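PDB 3QVL: putative hydantoin racemase from Klebsiella pneumoniae subsp. pneumoniae, which probably interconverts the D and L forms of allantoin and related 5-monosubstituted hydantoins, as a racemase of the HyuE family. Local coordinates for residues Ile97-Ala100 with Ala101-Ala105; Val148-Leu151 with Glu152-Ser155; Arg163-Cys166 with Ile167-Leu170; Ala207-Met210 with Val211-Leu214. All coordinates share one frame; numbering follows the deposited sequence.

Contact 1. Residues Ile97-Ala100 with Ala101-Ala105; sequences IAEA and AMHMA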
# COMPACT_ATOMS: atom_id res chain seq x y z
N ILE A 97 -19.66 14.77 -2.07
CA ILE A 97 -19.87 14.94 -0.63
C ILE A 97 -19.06 13.97 0.23
O ILE A 97 -18.66 14.32 1.34
CB ILE A 97 -21.37 14.95 -0.22
CG1 ILE A 97 -22.06 13.62 -0.54
CG2 ILE A 97 -22.08 16.14 -0.87
CD1 ILE A 97 -23.28 13.35 0.33
N ALA A 98 -18.83 12.76 -0.28
CA ALA A 98 -17.94 11.81 0.39
C ALA A 98 -16.52 12.36 0.39
O ALA A 98 -15.85 12.38 1.42
CB ALA A 98 -17.99 10.45 -0.28
N GLU A 99 -16.09 12.82 -0.78
CA GLU A 99 -14.79 13.47 -0.97
C GLU A 99 -14.58 14.61 0.02
O GLU A 99 -13.59 14.62 0.75
CB GLU A 99 -14.68 13.98 -2.41
CG GLU A 99 -13.40 14.73 -2.75
CD GLU A 99 -13.46 15.40 -4.11
OE1 GLU A 99 -14.55 15.83 -4.54
OE2 GLU A 99 -12.40 15.52 -4.76
N ALA A 100 -15.53 15.54 0.06
CA ALA A 100 -15.44 16.72 0.91
C ALA A 100 -15.44 16.39 2.40
O ALA A 100 -14.65 16.96 3.16
CB ALA A 100 -16.56 17.69 0.59
N ALA A 101 -16.31 15.47 2.81
CA ALA A 101 -16.41 15.06 4.22
C ALA A 101 -15.13 14.39 4.72
O ALA A 101 -14.68 14.67 5.83
CB ALA A 101 -17.61 14.14 4.43
N MET A 102 -14.56 13.52 3.89
CA MET A 102 -13.31 12.83 4.21
C MET A 102 -12.14 13.82 4.28
O MET A 102 -11.31 13.73 5.19
CB MET A 102 -13.01 11.74 3.19
CG MET A 102 -13.94 10.54 3.25
SD MET A 102 -13.66 9.41 1.87
CE MET A 102 -15.02 8.26 2.09
N HIS A 103 -12.09 14.75 3.32
CA HIS A 103 -11.08 15.80 3.30
C HIS A 103 -11.10 16.65 4.57
O HIS A 103 -10.05 16.91 5.16
CB HIS A 103 -11.25 16.69 2.06
CG HIS A 103 -10.56 16.17 0.83
ND1 HIS A 103 -11.04 15.11 0.10
CD2 HIS A 103 -9.43 16.58 0.20
CE1 HIS A 103 -10.24 14.88 -0.92
NE2 HIS A 103 -9.25 15.76 -0.88
N MET A 104 -12.30 17.06 4.98
CA MET A 104 -12.48 17.86 6.20
C MET A 104 -12.11 17.09 7.46
O MET A 104 -11.54 17.66 8.39
CB MET A 104 -13.92 18.37 6.32
CG MET A 104 -14.36 19.38 5.26
SD MET A 104 -13.42 20.92 5.22
CE MET A 104 -12.12 20.51 4.06
N ALA A 105 -12.44 15.80 7.48
CA ALA A 105 -12.18 14.94 8.63
C ALA A 105 -10.70 14.84 8.98
O ALA A 105 -10.33 14.82 10.15
CB ALA A 105 -12.76 13.55 8.40

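Contact 2. Residues Val148-Leu151 with Glu152-Ser155; sequences VLAL and EDGS. With 5HY ([(4R)-2,5-dioxoimidazolidin-4-yl]acetic acid), chain C.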
# COMPACT_ATOMS: atom_id res chain seq x y z
N VAL A 148 -32.07 3.67 2.74
CA VAL A 148 -31.64 5.06 2.63
C VAL A 148 -32.77 6.05 2.93
O VAL A 148 -32.58 7.03 3.66
CB VAL A 148 -31.00 5.34 1.24
CG1 VAL A 148 -30.90 6.83 0.96
CG2 VAL A 148 -29.63 4.68 1.15
N LEU A 149 -33.96 5.78 2.39
CA LEU A 149 -35.11 6.67 2.53
C LEU A 149 -35.76 6.67 3.91
O LEU A 149 -36.67 7.47 4.17
CB LEU A 149 -36.14 6.40 1.43
CG LEU A 149 -35.70 6.71 -0.01
CD1 LEU A 149 -36.72 6.21 -1.01
CD2 LEU A 149 -35.44 8.20 -0.21
N ALA A 150 -35.30 5.80 4.80
CA ALA A 150 -35.76 5.78 6.20
C ALA A 150 -35.43 7.10 6.91
O ALA A 150 -36.11 7.47 7.87
CB ALA A 150 -35.16 4.61 6.95
N LEU A 151 -34.40 7.79 6.43
CA LEU A 151 -34.03 9.11 6.94
C LEU A 151 -35.09 10.17 6.63
O LEU A 151 -35.11 11.23 7.26
CB LEU A 151 -32.67 9.54 6.37
CG LEU A 151 -31.42 8.83 6.92
CD1 LEU A 151 -30.29 8.90 5.91
CD2 LEU A 151 -30.99 9.41 8.26
N GLU A 152 -35.96 9.87 5.68
CA GLU A 152 -37.00 10.80 5.24
C GLU A 152 -38.42 10.33 5.58
O GLU A 152 -39.40 10.95 5.13
CB GLU A 152 -36.89 11.07 3.74
CG GLU A 152 -35.54 11.64 3.27
CD GLU A 152 -35.33 13.10 3.67
OE1 GLU A 152 -36.29 13.78 4.09
OE2 GLU A 152 -34.18 13.57 3.54
N ASP A 153 -38.54 9.26 6.36
CA ASP A 153 -39.86 8.67 6.64
C ASP A 153 -40.60 9.28 7.84
O ASP A 153 -41.72 8.87 8.16
CB ASP A 153 -39.80 7.13 6.72
CG ASP A 153 -39.16 6.62 8.01
OD1 ASP A 153 -38.96 5.39 8.10
OD2 ASP A 153 -38.86 7.41 8.93
N GLY A 154 -39.96 10.24 8.50
CA GLY A 154 -40.59 11.02 9.57
C GLY A 154 -40.65 10.38 10.94
O GLY A 154 -41.05 11.02 11.91
N SER A 155 -40.24 9.11 11.03
CA SER A 155 -40.31 8.36 12.28
C SER A 155 -39.24 8.78 13.29
O SER A 155 -39.44 8.66 14.50
CB SER A 155 -40.21 6.85 12.01
OG SER A 155 -38.91 6.50 11.56
C 5HY C . -26.62 8.98 -0.42
N 5HY C . -27.40 7.01 -1.32
O 5HY C . -25.94 9.84 0.14
CA 5HY C . -26.21 7.53 -0.63
CB 5HY C . -25.92 6.79 0.69
CG 5HY C . -26.98 6.93 1.80
OAB 5HY C . -29.34 7.90 -2.05
NAF 5HY C . -27.82 9.18 -0.96
CAI 5HY C . -28.25 8.02 -1.49
OD1 5HY C . -26.86 6.17 2.78
OD2 5HY C . -27.87 7.80 1.66
O HOH W 1 -37.52 11.88 8.48

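Contact 3. Residues Arg163-Cys166 with Ile167-Leu170; sequences RERC and IRAL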
# COMPACT_ATOMS: atom_id res chain seq x y z
N ARG A 163 -27.28 8.60 15.83
CA ARG A 163 -26.79 9.13 17.10
C ARG A 163 -26.16 8.04 17.96
O ARG A 163 -25.03 8.19 18.44
CB ARG A 163 -27.93 9.83 17.85
CG ARG A 163 -27.51 10.48 19.16
CD ARG A 163 -28.73 10.95 19.94
NE ARG A 163 -28.43 11.17 21.35
CZ ARG A 163 -28.54 10.25 22.30
NH1 ARG A 163 -28.96 9.02 22.01
NH2 ARG A 163 -28.24 10.56 23.56
N GLU A 164 -26.88 6.94 18.15
CA GLU A 164 -26.41 5.80 18.96
C GLU A 164 -25.16 5.16 18.38
O GLU A 164 -24.25 4.79 19.12
CB GLU A 164 -27.52 4.75 19.11
CG GLU A 164 -28.67 5.17 20.01
CD GLU A 164 -29.81 4.17 20.04
OE1 GLU A 164 -29.65 3.05 19.51
OE2 GLU A 164 -30.88 4.51 20.58
N ARG A 165 -25.11 5.04 17.05
CA ARG A 165 -23.95 4.49 16.36
C ARG A 165 -22.73 5.40 16.42
O ARG A 165 -21.60 4.91 16.47
CB ARG A 165 -24.30 4.14 14.91
CG ARG A 165 -24.15 2.66 14.61
CD ARG A 165 -22.77 2.39 14.06
NE ARG A 165 -22.21 1.11 14.47
CZ ARG A 165 -21.21 0.98 15.34
NH1 ARG A 165 -20.65 2.05 15.90
NH2 ARG A 165 -20.75 -0.22 15.65
N CYS A 166 -22.96 6.71 16.42
CA CYS A 166 -21.89 7.70 16.58
C CYS A 166 -21.26 7.61 17.97
O CYS A 166 -20.04 7.63 18.10
CB CYS A 166 -22.41 9.11 16.33
SG CYS A 166 -22.75 9.49 14.59
N ILE A 167 -22.11 7.51 19.00
CA ILE A 167 -21.67 7.36 20.39
C ILE A 167 -20.82 6.09 20.56
O ILE A 167 -19.76 6.12 21.19
CB ILE A 167 -22.87 7.35 21.38
CG1 ILE A 167 -23.60 8.69 21.34
CG2 ILE A 167 -22.39 7.05 22.81
CD1 ILE A 167 -25.00 8.66 21.95
N ARG A 168 -21.30 4.99 19.98
CA ARG A 168 -20.60 3.71 20.06
C ARG A 168 -19.28 3.72 19.29
O ARG A 168 -18.30 3.12 19.72
CB ARG A 168 -21.50 2.56 19.58
CG ARG A 168 -21.01 1.19 20.00
CD ARG A 168 -22.16 0.21 20.18
NE ARG A 168 -22.56 -0.43 18.93
CZ ARG A 168 -21.99 -1.52 18.42
NH1 ARG A 168 -20.97 -2.11 19.04
NH2 ARG A 168 -22.44 -2.03 17.28
N ALA A 169 -19.27 4.42 18.15
CA ALA A 169 -18.07 4.57 17.33
C ALA A 169 -16.96 5.32 18.08
O ALA A 169 -15.80 4.91 18.05
CB ALA A 169 -18.40 5.27 16.02
N LEU A 170 -17.34 6.41 18.75
CA LEU A 170 -16.38 7.23 19.50
C LEU A 170 -15.82 6.51 20.73
O LEU A 170 -14.73 6.85 21.20
CB LEU A 170 -17.03 8.55 19.92
CG LEU A 170 -17.45 9.53 18.81
CD1 LEU A 170 -18.39 10.58 19.38
CD2 LEU A 170 -16.24 10.18 18.14

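Contact 4. Residues Ala207-Met210 with Val211-Leu214; sequences AVKM and VESL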
# COMPACT_ATOMS: atom_id res chain seq x y z
N ALA A 207 -18.78 20.31 0.98
CA ALA A 207 -18.57 20.44 -0.47
C ALA A 207 -18.90 21.84 -0.96
O ALA A 207 -18.21 22.37 -1.84
CB ALA A 207 -19.39 19.40 -1.22
N VAL A 208 -19.95 22.44 -0.40
CA VAL A 208 -20.32 23.82 -0.70
C VAL A 208 -19.15 24.76 -0.38
O VAL A 208 -18.81 25.63 -1.19
CB VAL A 208 -21.61 24.25 0.06
CG1 VAL A 208 -21.83 25.76 -0.02
CG2 VAL A 208 -22.82 23.51 -0.50
N LYS A 209 -18.54 24.57 0.78
CA LYS A 209 -17.40 25.38 1.21
C LYS A 209 -16.17 25.16 0.33
O LYS A 209 -15.39 26.09 0.11
CB LYS A 209 -17.06 25.14 2.68
CG LYS A 209 -18.21 25.36 3.68
CD LYS A 209 -19.00 26.64 3.45
CE LYS A 209 -18.25 27.88 3.90
NZ LYS A 209 -19.06 29.12 3.64
N MET A 210 -16.01 23.94 -0.18
CA MET A 210 -14.90 23.62 -1.08
C MET A 210 -15.05 24.32 -2.43
O MET A 210 -14.08 24.85 -2.97
CB MET A 210 -14.75 22.10 -1.28
CG MET A 210 -14.29 21.32 -0.05
SD MET A 210 -12.80 21.97 0.76
CE MET A 210 -13.53 23.02 2.02
N VAL A 211 -16.27 24.32 -2.96
CA VAL A 211 -16.58 25.02 -4.21
C VAL A 211 -16.33 26.52 -4.04
O VAL A 211 -15.65 27.14 -4.87
CB VAL A 211 -18.03 24.76 -4.69
CG1 VAL A 211 -18.35 25.61 -5.92
CG2 VAL A 211 -18.23 23.29 -5.01
N GLU A 212 -16.86 27.10 -2.96
CA GLU A 212 -16.65 28.51 -2.64
C GLU A 212 -15.16 28.86 -2.53
O GLU A 212 -14.72 29.90 -3.02
CB GLU A 212 -17.35 28.89 -1.34
CG GLU A 212 -18.86 29.04 -1.46
CD GLU A 212 -19.54 29.28 -0.12
OE1 GLU A 212 -18.95 28.93 0.93
OE2 GLU A 212 -20.66 29.82 -0.11
N SER A 213 -14.40 27.97 -1.88
CA SER A 213 -12.96 28.15 -1.71
C SER A 213 -12.22 28.15 -3.05
O SER A 213 -11.42 29.04 -3.31
CB SER A 213 -12.39 27.07 -0.79
OG SER A 213 -12.93 27.19 0.52
N LEU A 214 -12.52 27.15 -3.89
CA LEU A 214 -11.88 27.04 -5.21
C LEU A 214 -12.20 28.23 -6.12
O LEU A 214 -11.32 28.71 -6.83
CB LEU A 214 -12.27 25.71 -5.88
CG LEU A 214 -11.63 24.44 -5.30
CD1 LEU A 214 -12.39 23.20 -5.75
CD2 LEU A 214 -10.15 24.33 -5.65

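Contact 1. Residues Ile97-Ala100 with Ala101-Ala105
The first turns of helix 97-108, which starts directly at the end of strand 94-96, bring Glu99 and His103 together one turn apart. The carbonyl oxygen of Glu99 accepts two bonds from one residue: the usual helical bond from His103 N at 3.0 Å, and a shorter one from His103 ND1 to Glu99 O at 2.7 Å. The ring nitrogen comes from well above the carbonyl plane, 48° out of it, whereas His103 N lies nearer that plane. With ND1 as the donor, the bond fixes the ring's rotation. Glu99 CG, anti to the backbone N (chi1 177°), lies 3.7 Å from His103 CE1, while of the carboxylate oxygens OE2 meets Arg87 in a salt bridge and OE1 accepts from Gly96 N. NE2 of the same histidine is bonded to Thr106 of the second subunit, a suitable task for a ring that can bond at both ends. On another side, Met102 stretches its unbranched chain back along the helix until CE is 4.4 Å from Ala98 CB. Small Ala100 lets helix 203-216 come close. Strand 94-96 running straight into helix 97-108 is a strand-to-helix unit of a parallel alpha/beta fold, with His103 at the subunit interface.

Contact 2. Residues Val148-Leu151 with Glu152-Ser155
Asp153 OD2 is gripped by two donors of Ser155, the backbone N at 3.0 Å and the hydroxyl OG at 2.8 Å, both from the same face of the carboxylate. The bond from N, two residues on, makes an Asx turn, and Gly154 at its middle has the positive phi (81°) that glycine adopts easily. Asp153 OD2 also lies 2.9 Å from Ala150 O; both are acceptors and do not bond, a cost the two Ser155 donors probably offset. Ala150 O receives a weak backbone bond from Asp153 N at 3.4 Å. The turn before it is 3-10: Glu152 N bonds to Leu149 O at 2.9 Å, three residues back. A water joins the two turns, giving a hydrogen to Leu151 O and accepting one from Gly154 N. The chain of Glu152 bends aside, and OE2 reaches Thr18 of helix 13-26. Val148 meets the bound hydantoin acetate with its two methyl branches: CG1 is 3.3 Å from the ligand atom OD2 and CG2 is 3.5 Å from its CG, so this branched residue shapes the pocket wall by packing. The loop runs from strand 138-143 to helix 157-172, where Ser155 OG bonds to Leu157 N, with Met15 of helix 13-26 against Val148, Leu149 and Glu152.

Contact 3. Residues Arg163-Cys166 with Ile167-Leu170
Arg165 and Arg168, three residues apart on helix 157-172, cross obliquely, their guanidinium planes 33° apart. This helix packs on strands 138-143 and 177-180 of a parallel sheet. Arg165 NH2 stands above a face of the Arg168 guanidinium, offset toward its rim and 3.0 Å from Arg168 NH2. Both atoms are donors, so no hydrogen bond joins them, and the like charges should repel. Arg168 NH1 is paired with Glu172, which probably offsets part of the cost. The bends of Arg165 at chi2 (-93°) and chi3 carry its planar end forward along the helix, to Arg168 and Ala169, with Ala169 N at the edge of the group.

On another side of the helix Arg163 and Ile167, one turn apart, lie alongside each other and point the same way. Arg163 is extended from CG to NE, and its charged end is held by Glu195 and Glu160. Small Cys166 and Ala169 suit the face that packs on Ile178 of strand 177-180, whereas the branched Ile167 and Leu170, with Cys166, reach Leu196 of helix 189-196. Regular backbone bonds run beneath, such as Ile167 N to Arg163 O at 3.0 Å. Over the centre of one face of the Arg163 guanidinium sits the methyl Ile167 CD1, 3.9 Å from Arg163 CZ.

Contact 4. Residues Ala207-Met210 with Val211-Leu214
Helix 203-216 is regular here, with each backbone N-H bonded to the carbonyl four residues back, as from Glu212 N to Val208 O at 3.0 Å. On one side Lys209 and Glu212, three residues apart, form a salt bridge between Lys209 NZ and Glu212 OE1 of 2.7 Å. The carboxylate uses the syn lone pair of OE1. Lys209 bends at chi2 and chi3 (-46° and -75°), which curls its long chain round to the acid, while Glu212 stays extended beyond CG. As the lysine chain folds round, its CD and CE also approach Glu212 OE1. Both ends have further partners: the ammonium also gives a hydrogen to Val26 O, and Glu212 OE2 accepts from Thr31 and from the backbone N of Ala28.

Lys209 also offers its carbonyl oxygen to Ser213, which bonds to it twice, through N at 2.9 Å and through OG at 2.7 Å. The two donors come from opposite faces of the carbonyl plane. Serine suits this place because its hydroxyl, anti to its own carbonyl carbon (chi1 -64°), can turn back to the preceding turn and so be satisfied without reaching away from the helix. Ala207, Met210, Val211 and Leu214 supply the apolar face that packs on Ile95 of strand 94-96, and Met210 also meets Met210 of the second subunit. Two buried polar side chains are thereby paired: Ser213 through the Lys209 carbonyl, and Lys209 through Glu212, which probably balances its charge, with its remaining N-H bonding capacity partly met by Val26 O.

In the fold
From the N terminus the four contacts follow one another in series, none nesting within or crossing another, and each is local. Contact 1 lies in helix 97-108 after strand 94-96, at the edge of the first parallel sheet. Contact 2 closes turns in the loop between strand 138-143 and helix 157-172, beside the ligand, and contact 3 lies on the helix that this loop enters, against the second sheet. Contact 4, on helix 203-216, returns to the first sheet. Contacts 1 and 4 are the pair that touch: Ala100 CB meets Ala207 N at 3.5 Å, and both face the second subunit. Contacts 2 and 4 lie on opposite sides of the chain's centre.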